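Local coordinates for protein Ika8 (Synthetic construct, PDB 6G6O) that has no known natural function, being computationally designed to fold into a symmetrical eight-bladed beta-propeller modelled on WD40 proteins, at residues 21-26 against 40-45; 16-21 against 315-320; 66-71 against 80-85; 292-297 against 308-313; 265-270 against 277-282. All coordinates share one frame; numbering follows the deposited sequence.

From the N terminus, strand 7-10 joins the sheet formed by the end of the chain. Contact 2 then opens at residues 16-21 and closes only at 315-320. It packs the blade that starts with strand 18-24 against that last blade. The other four contacts nest inside this loop; contact 1 shares Leu21 with it. Contact 1 closes within the first blade, contact 3 within the hairpin 67-72/77-81 of the next. After several blades, contact 5 closes the hairpin 267-272/276-281. Contact 4 follows in the last blade, and its His294 meets Thr316 of contact 2. Contacts 1, 3, 5 and 4 follow in series and none cross.

Contact 1: residues 21-26 against 40-45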
# COMPACT_ATOMS: atom_id res chain seq x y z
N LEU A 21 -0.93 1.57 8.05
CA LEU A 21 -0.74 0.34 8.81
C LEU A 21 0.48 -0.40 8.27
O LEU A 21 0.60 -0.59 7.06
CB LEU A 21 -1.98 -0.55 8.73
CG LEU A 21 -2.10 -1.74 9.68
CD1 LEU A 21 -2.15 -1.29 11.13
CD2 LEU A 21 -3.33 -2.56 9.34
N ALA A 22 1.36 -0.81 9.17
CA ALA A 22 2.54 -1.58 8.82
C ALA A 22 2.72 -2.71 9.82
O ALA A 22 2.39 -2.56 11.00
CB ALA A 22 3.80 -0.70 8.78
N PHE A 23 3.23 -3.84 9.35
CA PHE A 23 3.32 -5.06 10.15
C PHE A 23 4.59 -5.81 9.80
O PHE A 23 4.77 -6.23 8.65
CB PHE A 23 2.09 -5.94 9.92
CG PHE A 23 2.10 -7.22 10.70
CD1 PHE A 23 2.65 -7.28 11.97
CD2 PHE A 23 1.55 -8.38 10.16
CE1 PHE A 23 2.66 -8.45 12.68
CE2 PHE A 23 1.56 -9.56 10.87
CZ PHE A 23 2.11 -9.60 12.14
N SER A 24 5.47 -5.98 10.79
CA SER A 24 6.72 -6.71 10.61
C SER A 24 7.03 -7.49 11.88
O SER A 24 6.92 -6.94 12.98
CB SER A 24 7.87 -5.76 10.27
OG SER A 24 9.09 -6.46 10.10
N LYS A 25 7.42 -8.75 11.71
CA LYS A 25 7.75 -9.66 12.82
C LYS A 25 6.51 -9.80 13.69
O LYS A 25 5.49 -10.32 13.21
CB LYS A 25 9.01 -9.18 13.53
CG LYS A 25 10.11 -8.68 12.62
CD LYS A 25 11.19 -7.96 13.42
CE LYS A 25 10.58 -6.94 14.37
NZ LYS A 25 11.52 -6.57 15.46
N ASN A 26 6.54 -9.38 14.96
CA ASN A 26 5.37 -9.40 15.83
C ASN A 26 5.05 -7.99 16.32
O ASN A 26 4.51 -7.81 17.42
CB ASN A 26 5.58 -10.35 17.01
CG ASN A 26 5.40 -11.80 16.62
OD1 ASN A 26 6.33 -12.60 16.72
ND2 ASN A 26 4.20 -12.15 16.18
N TRP A 40 2.54 -1.48 18.49
CA TRP A 40 1.86 -2.54 19.21
C TRP A 40 2.73 -3.79 19.30
O TRP A 40 3.59 -4.03 18.45
CB TRP A 40 0.53 -2.89 18.55
CG TRP A 40 -0.34 -1.71 18.27
CD1 TRP A 40 -0.53 -1.10 17.07
CD2 TRP A 40 -1.16 -1.01 19.21
NE1 TRP A 40 -1.41 -0.05 17.20
CE2 TRP A 40 -1.81 0.02 18.51
CE3 TRP A 40 -1.41 -1.16 20.58
CZ2 TRP A 40 -2.69 0.91 19.13
CZ3 TRP A 40 -2.28 -0.27 21.20
CH2 TRP A 40 -2.90 0.74 20.47
N ASP A 41 2.49 -4.58 20.35
CA ASP A 41 3.11 -5.88 20.53
C ASP A 41 2.06 -6.94 20.22
O ASP A 41 1.09 -7.10 20.97
CB ASP A 41 3.65 -6.04 21.96
CG ASP A 41 4.50 -7.28 22.14
OD1 ASP A 41 4.59 -8.09 21.20
OD2 ASP A 41 5.07 -7.44 23.24
N ILE A 42 2.25 -7.66 19.12
CA ILE A 42 1.27 -8.67 18.72
C ILE A 42 1.25 -9.83 19.71
O ILE A 42 0.19 -10.41 19.97
CB ILE A 42 1.56 -9.14 17.28
CG1 ILE A 42 1.00 -8.12 16.28
CG2 ILE A 42 1.00 -10.54 17.03
CD1 ILE A 42 0.25 -8.73 15.12
N LEU A 43 2.40 -10.16 20.30
CA LEU A 43 2.46 -11.30 21.21
C LEU A 43 1.81 -11.02 22.56
O LEU A 43 1.25 -11.94 23.17
CB LEU A 43 3.92 -11.73 21.40
CG LEU A 43 4.63 -12.20 20.13
CD1 LEU A 43 6.00 -12.78 20.46
CD2 LEU A 43 3.78 -13.21 19.39
N THR A 44 1.86 -9.77 23.04
CA THR A 44 1.30 -9.43 24.33
C THR A 44 0.11 -8.49 24.26
O THR A 44 -0.51 -8.22 25.30
CB THR A 44 2.37 -8.80 25.23
OG1 THR A 44 2.77 -7.53 24.69
CG2 THR A 44 3.59 -9.70 25.34
N GLY A 45 -0.23 -7.97 23.08
CA GLY A 45 -1.32 -7.04 22.93
C GLY A 45 -1.06 -5.65 23.47
O GLY A 45 -1.88 -4.75 23.23
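Phe23 and Ile42 meet at about a right angle within one four-stranded blade of the beta-propeller. Phe23 sits on the inner strand 18-24 and Ile42 just after the third strand, 37-41. The ring of Phe23 has CG anti to the backbone N (chi1 179°). This swings the ring toward 40-45, and CE1 comes 3.4 Å from Ile42 CD1. Val309 of the adjacent blade touches both side chains, so the pair also belongs to the seam between blades. Ile42 is held by its backbone as well: its N donates to Asn26 O at 2.8 Å, with an N-H...O angle of 162°. The carboxamide of Asn26 crosses the branched end of Leu43 at a slant. Asn26 ND2 stands 3.4 Å from Leu43 CD2, a packing contact rather than a polar one. Asp41 makes an Asx turn across Ile42 and Leu43: OD1 accepts from Leu43 N at 3.1 Å, from above the carboxylate plane. The second carboxylate oxygen, Asp41 OD2, takes a hydrogen bond from Thr44 OG1 at 2.7 Å.

Contact 2: residues 16-21 against 315-320; sequences SAITAL and GTVKVW
Ile18 reaches across from the inner strand of one blade to Gly315 and Val317 of the blade that closes the ring. From CB, the side chain sends CG1 anti to the carbonyl carbon (chi1 -57°), which turns the longer branch toward 315-320. CG1 then lies over the backbone of Gly315, 3.8 Å from its CA. The tip CD1 meets two things. One is the carbonyl oxygen of Gly315, with Ile18 CD1 to Gly315 O at 3.6 Å. The other is a methyl of Val317, with Ile18 CD1 to Val317 CG2 at 3.7 Å. The two side chains cross at about a right angle. The other methyl of Val317 is approached more loosely by Leu21, with CD1 to CG1 at 4.4 Å. An alanine in place of Ile18 would probably open a gap over Gly315 and leave Val317 CG2 without its packing partner. Gly315 passes close to Ser16, with Ser16 O 3.2 Å from Gly315 CA. A side chain there would clash with that oxygen. No hydrogen bond links the two segments, although Ile18 has a backbone bond to Ala312 of the last blade. Such apolar packing of one blade's inner strand on its neighbour is characteristic of beta-propellers. Here it lies at the seam where the first and last blades meet.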
# COMPACT_ATOMS: atom_id res chain seq x y z
N SER A 16 -8.81 8.35 16.33
CA SER A 16 -9.25 8.83 15.02
C SER A 16 -9.00 7.74 14.00
O SER A 16 -8.36 6.73 14.28
CB SER A 16 -8.54 10.14 14.64
OG SER A 16 -7.17 9.92 14.39
N ALA A 17 -9.50 7.97 12.78
CA ALA A 17 -9.47 6.97 11.73
C ALA A 17 -8.06 6.46 11.49
O ALA A 17 -7.09 7.21 11.54
CB ALA A 17 -10.03 7.55 10.43
N ILE A 18 -7.95 5.15 11.25
CA ILE A 18 -6.67 4.55 10.88
C ILE A 18 -6.39 4.90 9.43
O ILE A 18 -7.21 4.63 8.54
CB ILE A 18 -6.69 3.03 11.09
CG1 ILE A 18 -7.03 2.69 12.54
CG2 ILE A 18 -5.34 2.43 10.72
CD1 ILE A 18 -6.07 3.26 13.54
N THR A 19 -5.24 5.51 9.18
CA THR A 19 -4.87 5.94 7.84
C THR A 19 -3.62 5.27 7.30
O THR A 19 -3.31 5.44 6.12
CB THR A 19 -4.68 7.47 7.80
OG1 THR A 19 -3.69 7.84 8.76
CG2 THR A 19 -5.98 8.18 8.13
N ALA A 20 -2.89 4.53 8.13
CA ALA A 20 -1.68 3.84 7.68
C ALA A 20 -1.43 2.67 8.61
O ALA A 20 -1.67 2.76 9.82
CB ALA A 20 -0.48 4.78 7.66
N LEU A 21 -0.93 1.57 8.05
CA LEU A 21 -0.74 0.34 8.81
C LEU A 21 0.48 -0.40 8.27
O LEU A 21 0.60 -0.59 7.06
CB LEU A 21 -1.98 -0.55 8.73
CG LEU A 21 -2.10 -1.74 9.68
CD1 LEU A 21 -2.15 -1.29 11.13
CD2 LEU A 21 -3.33 -2.56 9.34
N GLY A 315 -10.94 3.96 14.20
CA GLY A 315 -9.70 3.91 14.95
C GLY A 315 -9.37 2.57 15.54
O GLY A 315 -8.35 2.45 16.24
N THR A 316 -10.18 1.54 15.29
CA THR A 316 -9.93 0.23 15.86
C THR A 316 -8.87 -0.51 15.06
O THR A 316 -8.91 -0.52 13.82
CB THR A 316 -11.22 -0.60 15.90
OG1 THR A 316 -11.74 -0.74 14.58
CG2 THR A 316 -12.26 0.08 16.78
N VAL A 317 -7.91 -1.11 15.76
CA VAL A 317 -6.92 -2.00 15.17
C VAL A 317 -7.14 -3.39 15.74
O VAL A 317 -7.23 -3.55 16.96
CB VAL A 317 -5.48 -1.51 15.45
CG1 VAL A 317 -4.48 -2.35 14.67
CG2 VAL A 317 -5.34 -0.04 15.09
N LYS A 318 -7.25 -4.38 14.86
CA LYS A 318 -7.53 -5.75 15.28
C LYS A 318 -6.55 -6.70 14.62
O LYS A 318 -6.08 -6.48 13.50
CB LYS A 318 -8.97 -6.14 14.94
CG LYS A 318 -10.02 -5.37 15.74
CD LYS A 318 -11.43 -5.83 15.43
CE LYS A 318 -12.45 -5.10 16.28
NZ LYS A 318 -13.84 -5.50 15.95
N VAL A 319 -6.24 -7.78 15.34
CA VAL A 319 -5.29 -8.80 14.90
C VAL A 319 -6.03 -10.13 14.85
O VAL A 319 -6.49 -10.63 15.89
CB VAL A 319 -4.07 -8.88 15.83
CG1 VAL A 319 -3.16 -10.02 15.42
CG2 VAL A 319 -3.32 -7.56 15.83
N TRP A 320 -6.13 -10.70 13.66
CA TRP A 320 -6.85 -11.95 13.42
C TRP A 320 -5.86 -13.08 13.17
O TRP A 320 -4.71 -12.86 12.80
CB TRP A 320 -7.80 -11.82 12.23
CG TRP A 320 -8.48 -10.49 12.14
CD1 TRP A 320 -8.06 -9.40 11.44
CD2 TRP A 320 -9.72 -10.12 12.75
NE1 TRP A 320 -8.95 -8.36 11.59
CE2 TRP A 320 -9.98 -8.78 12.39
CE3 TRP A 320 -10.63 -10.78 13.58
CZ2 TRP A 320 -11.11 -8.10 12.82
CZ3 TRP A 320 -11.76 -10.10 14.01
CH2 TRP A 320 -11.99 -8.78 13.63

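Contact 3: residues 66-71 against 80-85; sequences NIVVSG and WYIGTG
Val68 and Trp80 face each other through similar first torsions: Val68 CG1 (chi1 47°) and Trp80 CG (chi1 41°) both lie between their own backbone N and carbonyl carbon. This brings the methyl over the face of the indole, in a CH-pi contact over the six-membered ring, modelled doubtfully close. The two residues form an antiparallel hydrogen-bonded pair of the hairpin 67-72/77-81. Val68 N donates to Trp80 O at 3.2 Å, and Trp80 N returns a bond to Val68 O at the same length. Farther along, Ile82 N gives a nearly straight bond to Asn66 O at 3.2 Å. Tyr81 leans the other way, and its CE1 packs on Asn66 CB at 3.7 Å. At the indole edge, Trp80 NE1 makes a weak hydrogen bond to Ser70 OG at 3.5 Å. Ser70 OG is also bonded to His54 NE2, and the Trp80 ring stacks with His51. An alanine at Trp80 would probably open a gap beside Val68 and leave Ser70 OG without the indole N-H. The grouping is consistent with the Trp, Ser/Thr and His members of the WD40 structural tetrad. In this blade the long NE1 to OG distance suggests that the indole probably adds little, and that His54 is the stronger partner of the buried hydroxyl.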
# COMPACT_ATOMS: atom_id res chain seq x y z
N ASN A 66 14.26 -2.78 11.60
CA ASN A 66 13.97 -2.06 12.83
C ASN A 66 13.79 -0.56 12.58
O ASN A 66 13.90 0.24 13.51
CB ASN A 66 15.07 -2.29 13.86
CG ASN A 66 15.02 -3.68 14.45
OD1 ASN A 66 13.96 -4.16 14.85
ND2 ASN A 66 16.17 -4.34 14.51
N ILE A 67 13.49 -0.18 11.34
CA ILE A 67 13.37 1.22 10.95
C ILE A 67 12.00 1.41 10.32
O ILE A 67 11.61 0.67 9.41
CB ILE A 67 14.48 1.63 9.98
CG1 ILE A 67 15.84 1.61 10.69
CG2 ILE A 67 14.20 3.01 9.39
CD1 ILE A 67 17.02 1.70 9.76
N VAL A 68 11.26 2.41 10.80
CA VAL A 68 9.96 2.76 10.26
C VAL A 68 10.03 4.17 9.70
O VAL A 68 10.54 5.09 10.36
CB VAL A 68 8.85 2.63 11.32
CG1 VAL A 68 9.28 3.28 12.61
CG2 VAL A 68 7.56 3.25 10.82
N VAL A 69 9.55 4.34 8.47
CA VAL A 69 9.45 5.64 7.82
C VAL A 69 7.98 6.02 7.76
O VAL A 69 7.14 5.22 7.35
CB VAL A 69 10.07 5.60 6.41
CG1 VAL A 69 10.11 6.99 5.81
CG2 VAL A 69 11.46 4.99 6.47
N SER A 70 7.67 7.24 8.19
CA SER A 70 6.30 7.71 8.28
C SER A 70 6.17 9.06 7.59
O SER A 70 6.95 9.97 7.84
CB SER A 70 5.84 7.82 9.74
OG SER A 70 6.44 8.93 10.38
N GLY A 71 5.17 9.17 6.71
CA GLY A 71 4.85 10.43 6.06
C GLY A 71 3.52 10.96 6.54
O GLY A 71 2.67 10.19 7.00
N TRP A 80 12.64 6.73 12.09
CA TRP A 80 12.88 6.57 13.52
C TRP A 80 13.03 5.09 13.88
O TRP A 80 12.63 4.20 13.13
CB TRP A 80 11.77 7.22 14.36
CG TRP A 80 10.38 7.02 13.85
CD1 TRP A 80 9.79 7.67 12.80
CD2 TRP A 80 9.38 6.15 14.39
NE1 TRP A 80 8.49 7.24 12.64
CE2 TRP A 80 8.22 6.30 13.61
CE3 TRP A 80 9.36 5.24 15.45
CZ2 TRP A 80 7.05 5.59 13.86
CZ3 TRP A 80 8.20 4.53 15.70
CH2 TRP A 80 7.06 4.71 14.91
N TYR A 81 13.63 4.87 15.05
CA TYR A 81 13.89 3.53 15.56
C TYR A 81 12.62 2.95 16.18
O TYR A 81 11.97 3.60 17.00
CB TYR A 81 15.02 3.58 16.58
CG TYR A 81 15.54 2.24 17.04
CD1 TYR A 81 15.84 1.24 16.12
CD2 TYR A 81 15.76 1.98 18.38
CE1 TYR A 81 16.33 0.01 16.53
CE2 TYR A 81 16.25 0.76 18.81
CZ TYR A 81 16.53 -0.22 17.88
OH TYR A 81 17.02 -1.43 18.30
N ILE A 82 12.28 1.72 15.79
CA ILE A 82 11.04 1.11 16.29
C ILE A 82 11.12 0.86 17.79
O ILE A 82 10.10 0.93 18.49
CB ILE A 82 10.73 -0.18 15.51
CG1 ILE A 82 9.34 -0.70 15.87
CG2 ILE A 82 11.79 -1.24 15.76
CD1 ILE A 82 8.23 0.25 15.51
N GLY A 83 12.31 0.58 18.32
CA GLY A 83 12.43 0.24 19.72
C GLY A 83 12.29 1.43 20.65
O GLY A 83 11.76 1.29 21.76
N THR A 84 12.75 2.60 20.22
CA THR A 84 12.69 3.80 21.05
C THR A 84 11.81 4.90 20.48
O THR A 84 11.51 5.85 21.20
CB THR A 84 14.10 4.37 21.27
OG1 THR A 84 14.68 4.71 20.00
CG2 THR A 84 14.99 3.35 21.97
N GLY A 85 11.39 4.80 19.22
CA GLY A 85 10.67 5.90 18.61
C GLY A 85 11.52 7.12 18.35
O GLY A 85 10.98 8.16 17.94

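Contact 4: residues 292-297 against 308-313; sequences DGHQSE and VVSGAK
Lys313 N donates to Glu297 O at 3.0 Å, in the carbonyl plane, where the loop 292-297 passes the end of strand 307-312. The same oxygen receives a CA-H...O contact from Ala312 CA at 3.2 Å, so one carbonyl oxygen faces both Ala312, the last residue of the strand, and Lys313 just after it. Deeper in, His294 puts its ring edge to Ser310. CG lies anti to the carbonyl carbon (chi1 -56°), which carries the imidazole back over the strand. His294 NE2 meets Ser310 OG in a nearly straight hydrogen bond, modelled so short that its length is doubtful. Either atom could be the donor. The methyl of Ala312 lies obliquely to the ring, with Ala312 CB 3.3 Å from His294 ND1.

His294 and Ser310 are consistent with the His and Ser/Thr of the WD40 tetrad, with Trp320 as the Trp. Trp320 NE1 donates to Ser310 OG, and His294 ND1 pairs with Thr316 OG1, which also bonds Asp314. The buried hydroxyl of Ser310 thus has both an indole and an imidazole as partners, and both ring nitrogens of His294 are engaged. Lys318 NZ of strand 317-321 bonds Gly293 O of the loop.

Toward the surface the contact is mostly apolar packing of the side-chain stems. Ser296 CB packs on Lys313 CB at 3.9 Å. The extended side chains of Glu297 and Lys313 cross at a slant, with Lys313 CD 4.0 Å from Glu297 CB. Their charged ends, Glu297 OE1 and Lys313 NZ, stay 4.0 Å apart, beyond a salt bridge.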
# COMPACT_ATOMS: atom_id res chain seq x y z
N ASP A 292 -17.71 -9.74 10.52
CA ASP A 292 -17.92 -8.30 10.67
C ASP A 292 -16.78 -7.79 11.56
O ASP A 292 -16.92 -7.60 12.77
CB ASP A 292 -19.29 -8.01 11.26
CG ASP A 292 -20.42 -8.56 10.41
OD1 ASP A 292 -20.35 -9.75 10.03
OD2 ASP A 292 -21.37 -7.81 10.12
N GLY A 293 -15.62 -7.60 10.92
CA GLY A 293 -14.42 -7.30 11.68
C GLY A 293 -14.51 -5.99 12.44
O GLY A 293 -14.21 -5.94 13.64
N HIS A 294 -14.93 -4.93 11.77
CA HIS A 294 -15.03 -3.62 12.38
C HIS A 294 -16.42 -3.05 12.16
O HIS A 294 -17.15 -3.48 11.26
CB HIS A 294 -13.97 -2.66 11.81
CG HIS A 294 -12.56 -3.16 11.94
ND1 HIS A 294 -11.67 -2.66 12.86
CD2 HIS A 294 -11.90 -4.12 11.25
CE1 HIS A 294 -10.52 -3.29 12.74
NE2 HIS A 294 -10.63 -4.18 11.77
N GLN A 295 -16.78 -2.09 13.01
CA GLN A 295 -18.03 -1.36 12.85
C GLN A 295 -17.90 -0.20 11.87
O GLN A 295 -18.87 0.55 11.69
CB GLN A 295 -18.51 -0.82 14.19
CG GLN A 295 -18.61 -1.84 15.30
CD GLN A 295 -18.95 -1.20 16.63
OE1 GLN A 295 -19.51 -0.10 16.68
NE2 GLN A 295 -18.61 -1.87 17.72
N SER A 296 -16.74 -0.02 11.25
CA SER A 296 -16.51 1.05 10.30
C SER A 296 -15.69 0.52 9.13
O SER A 296 -15.16 -0.60 9.18
CB SER A 296 -15.80 2.24 10.95
OG SER A 296 -16.73 3.21 11.41
N GLU A 297 -15.58 1.34 8.09
CA GLU A 297 -14.89 0.95 6.87
C GLU A 297 -13.47 0.48 7.16
O GLU A 297 -12.71 1.16 7.85
CB GLU A 297 -14.87 2.13 5.90
CG GLU A 297 -13.72 2.10 4.90
CD GLU A 297 -13.67 3.35 4.05
OE1 GLU A 297 -14.74 3.81 3.60
OE2 GLU A 297 -12.56 3.88 3.83
N VAL A 308 -3.74 -11.63 10.21
CA VAL A 308 -4.36 -10.49 9.55
C VAL A 308 -4.47 -9.35 10.56
O VAL A 308 -5.11 -9.51 11.61
CB VAL A 308 -5.74 -10.84 8.97
CG1 VAL A 308 -6.39 -9.61 8.37
CG2 VAL A 308 -5.61 -11.94 7.93
N VAL A 309 -3.83 -8.23 10.25
CA VAL A 309 -3.99 -7.00 11.01
C VAL A 309 -4.82 -6.05 10.17
O VAL A 309 -4.56 -5.88 8.98
CB VAL A 309 -2.63 -6.38 11.38
CG1 VAL A 309 -2.80 -5.33 12.46
CG2 VAL A 309 -1.65 -7.45 11.82
N SER A 310 -5.83 -5.44 10.79
CA SER A 310 -6.78 -4.60 10.07
C SER A 310 -6.97 -3.28 10.80
O SER A 310 -6.94 -3.22 12.03
CB SER A 310 -8.13 -5.30 9.91
OG SER A 310 -8.78 -5.45 11.16
N GLY A 311 -7.16 -2.22 10.01
CA GLY A 311 -7.47 -0.91 10.54
C GLY A 311 -8.80 -0.41 10.01
O GLY A 311 -9.24 -0.85 8.95
N ALA A 312 -9.45 0.51 10.73
CA ALA A 312 -10.78 0.95 10.36
C ALA A 312 -10.94 2.44 10.63
O ALA A 312 -10.12 3.06 11.31
CB ALA A 312 -11.86 0.15 11.10
N LYS A 313 -12.04 2.99 10.10
CA LYS A 313 -12.28 4.43 10.16
C LYS A 313 -12.62 4.93 11.55
O LYS A 313 -12.52 6.13 11.80
CB LYS A 313 -13.41 4.80 9.19
CG LYS A 313 -12.95 5.30 7.84
CD LYS A 313 -14.11 5.90 7.06
CE LYS A 313 -13.62 6.80 5.94
NZ LYS A 313 -14.75 7.49 5.27

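Contact 5: residues 265-270 against 277-282; sequences KNIVVS and IKVWDI
Trp280 presents the rim of its six-membered ring to Ser270, while Lys278 CB lies over one face of the indole. Ser270 OG is 3.1 Å from Trp280 CZ3, near the ring plane. Val268 O also stands at the ring edge. The second torsion of Trp280 (chi2 -94°) turns CZ3 and CH2 to Ser270 and NE1 away. NE1 makes a weak hydrogen bond to Glu252 instead. Ser270 OG has its own hydrogen bond, to His254 NE2, so the hydroxyl and the indole do not pair as they would in the usual WD40 network. The backbones form a regular antiparallel hairpin, with strand directions 163° apart. Val268 and Trp280 make one hydrogen-bonded pair, Ser270 and Lys278 the next; Ser270 N donates to Lys278 O at 3.1 Å. On the other face of the sheet, valines and isoleucine pack. Val279 CG1 touches Ile267 CG2 at 3.6 Å, and Val279 CG2 lies beside Val269 CG2 at 3.8 Å. Past the strand ends, Ile282 CG2 rests 3.8 Å from Asn266 OD1. The two strands are the middle pair of a four-stranded blade, between inner strand 258-264 and outer strand 287-292. Ile267 and Val269 look across to Phe303 on strand 298-303 of the next blade.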
# COMPACT_ATOMS: atom_id res chain seq x y z
N LYS A 265 0.47 -15.77 -0.50
CA LYS A 265 0.43 -17.18 -0.88
C LYS A 265 -0.91 -17.45 -1.55
O LYS A 265 -1.19 -16.83 -2.59
CB LYS A 265 0.76 -18.04 0.34
CG LYS A 265 2.25 -18.36 0.49
CD LYS A 265 2.63 -18.63 1.93
CE LYS A 265 3.03 -17.34 2.64
NZ LYS A 265 3.69 -17.61 3.95
N ASN A 266 -1.76 -18.33 -1.02
CA ASN A 266 -3.01 -18.70 -1.66
C ASN A 266 -4.23 -18.08 -0.99
O ASN A 266 -5.36 -18.49 -1.26
CB ASN A 266 -3.17 -20.22 -1.70
CG ASN A 266 -2.22 -20.88 -2.68
OD1 ASN A 266 -1.72 -20.23 -3.61
ND2 ASN A 266 -1.95 -22.16 -2.48
N ILE A 267 -4.03 -17.09 -0.12
CA ILE A 267 -5.10 -16.53 0.69
C ILE A 267 -5.28 -15.06 0.34
O ILE A 267 -4.31 -14.29 0.36
CB ILE A 267 -4.82 -16.70 2.20
CG1 ILE A 267 -4.85 -18.19 2.57
CG2 ILE A 267 -5.83 -15.93 3.03
CD1 ILE A 267 -4.04 -18.52 3.80
N VAL A 268 -6.51 -14.67 0.02
CA VAL A 268 -6.88 -13.28 -0.23
C VAL A 268 -7.78 -12.81 0.90
O VAL A 268 -8.76 -13.49 1.24
CB VAL A 268 -7.58 -13.12 -1.59
CG1 VAL A 268 -8.24 -11.76 -1.69
CG2 VAL A 268 -6.58 -13.32 -2.72
N VAL A 269 -7.44 -11.67 1.48
CA VAL A 269 -8.27 -11.03 2.50
C VAL A 269 -8.75 -9.70 1.95
O VAL A 269 -7.96 -8.91 1.41
CB VAL A 269 -7.49 -10.82 3.82
CG1 VAL A 269 -8.43 -10.29 4.90
CG2 VAL A 269 -6.83 -12.11 4.26
N SER A 270 -10.05 -9.44 2.08
CA SER A 270 -10.66 -8.21 1.60
C SER A 270 -11.44 -7.55 2.72
O SER A 270 -12.16 -8.23 3.46
CB SER A 270 -11.58 -8.48 0.41
OG SER A 270 -12.76 -9.14 0.82
N ILE A 277 -14.95 -8.35 6.89
CA ILE A 277 -13.66 -8.86 6.45
C ILE A 277 -13.83 -10.33 6.09
O ILE A 277 -14.17 -11.15 6.95
CB ILE A 277 -12.57 -8.69 7.52
CG1 ILE A 277 -12.20 -7.21 7.66
CG2 ILE A 277 -11.35 -9.52 7.18
CD1 ILE A 277 -11.06 -6.96 8.61
N LYS A 278 -13.61 -10.66 4.82
CA LYS A 278 -13.71 -12.02 4.33
C LYS A 278 -12.34 -12.55 3.94
O LYS A 278 -11.45 -11.78 3.57
CB LYS A 278 -14.66 -12.10 3.13
CG LYS A 278 -16.07 -11.62 3.42
CD LYS A 278 -17.00 -11.86 2.24
CE LYS A 278 -18.39 -11.33 2.53
NZ LYS A 278 -19.34 -11.64 1.42
N VAL A 279 -12.18 -13.86 4.05
CA VAL A 279 -10.90 -14.52 3.79
C VAL A 279 -11.17 -15.75 2.93
O VAL A 279 -11.94 -16.63 3.33
CB VAL A 279 -10.19 -14.94 5.09
CG1 VAL A 279 -8.96 -15.76 4.79
CG2 VAL A 279 -9.82 -13.71 5.91
N TRP A 280 -10.56 -15.80 1.75
CA TRP A 280 -10.69 -16.94 0.86
C TRP A 280 -9.34 -17.63 0.68
O TRP A 280 -8.28 -17.06 0.98
CB TRP A 280 -11.20 -16.53 -0.53
CG TRP A 280 -12.53 -15.85 -0.55
CD1 TRP A 280 -13.75 -16.43 -0.73
CD2 TRP A 280 -12.76 -14.45 -0.42
NE1 TRP A 280 -14.73 -15.48 -0.71
CE2 TRP A 280 -14.16 -14.25 -0.52
CE3 TRP A 280 -11.94 -13.34 -0.23
CZ2 TRP A 280 -14.74 -12.99 -0.43
CZ3 TRP A 280 -12.52 -12.09 -0.14
CH2 TRP A 280 -13.90 -11.93 -0.24
N ASP A 281 -9.40 -18.85 0.17
CA ASP A 281 -8.23 -19.53 -0.37
C ASP A 281 -8.33 -19.44 -1.89
O ASP A 281 -9.32 -19.89 -2.48
CB ASP A 281 -8.17 -20.99 0.10
CG ASP A 281 -7.01 -21.75 -0.52
OD1 ASP A 281 -7.01 -21.97 -1.74
OD2 ASP A 281 -6.08 -22.14 0.23
N ILE A 282 -7.32 -18.84 -2.52
CA ILE A 282 -7.38 -18.56 -3.95
C ILE A 282 -7.43 -19.82 -4.79
O ILE A 282 -7.82 -19.77 -5.96
CB ILE A 282 -6.19 -17.67 -4.36
CG1 ILE A 282 -6.55 -16.80 -5.56
CG2 ILE A 282 -4.97 -18.53 -4.70
CD1 ILE A 282 -5.42 -15.92 -6.02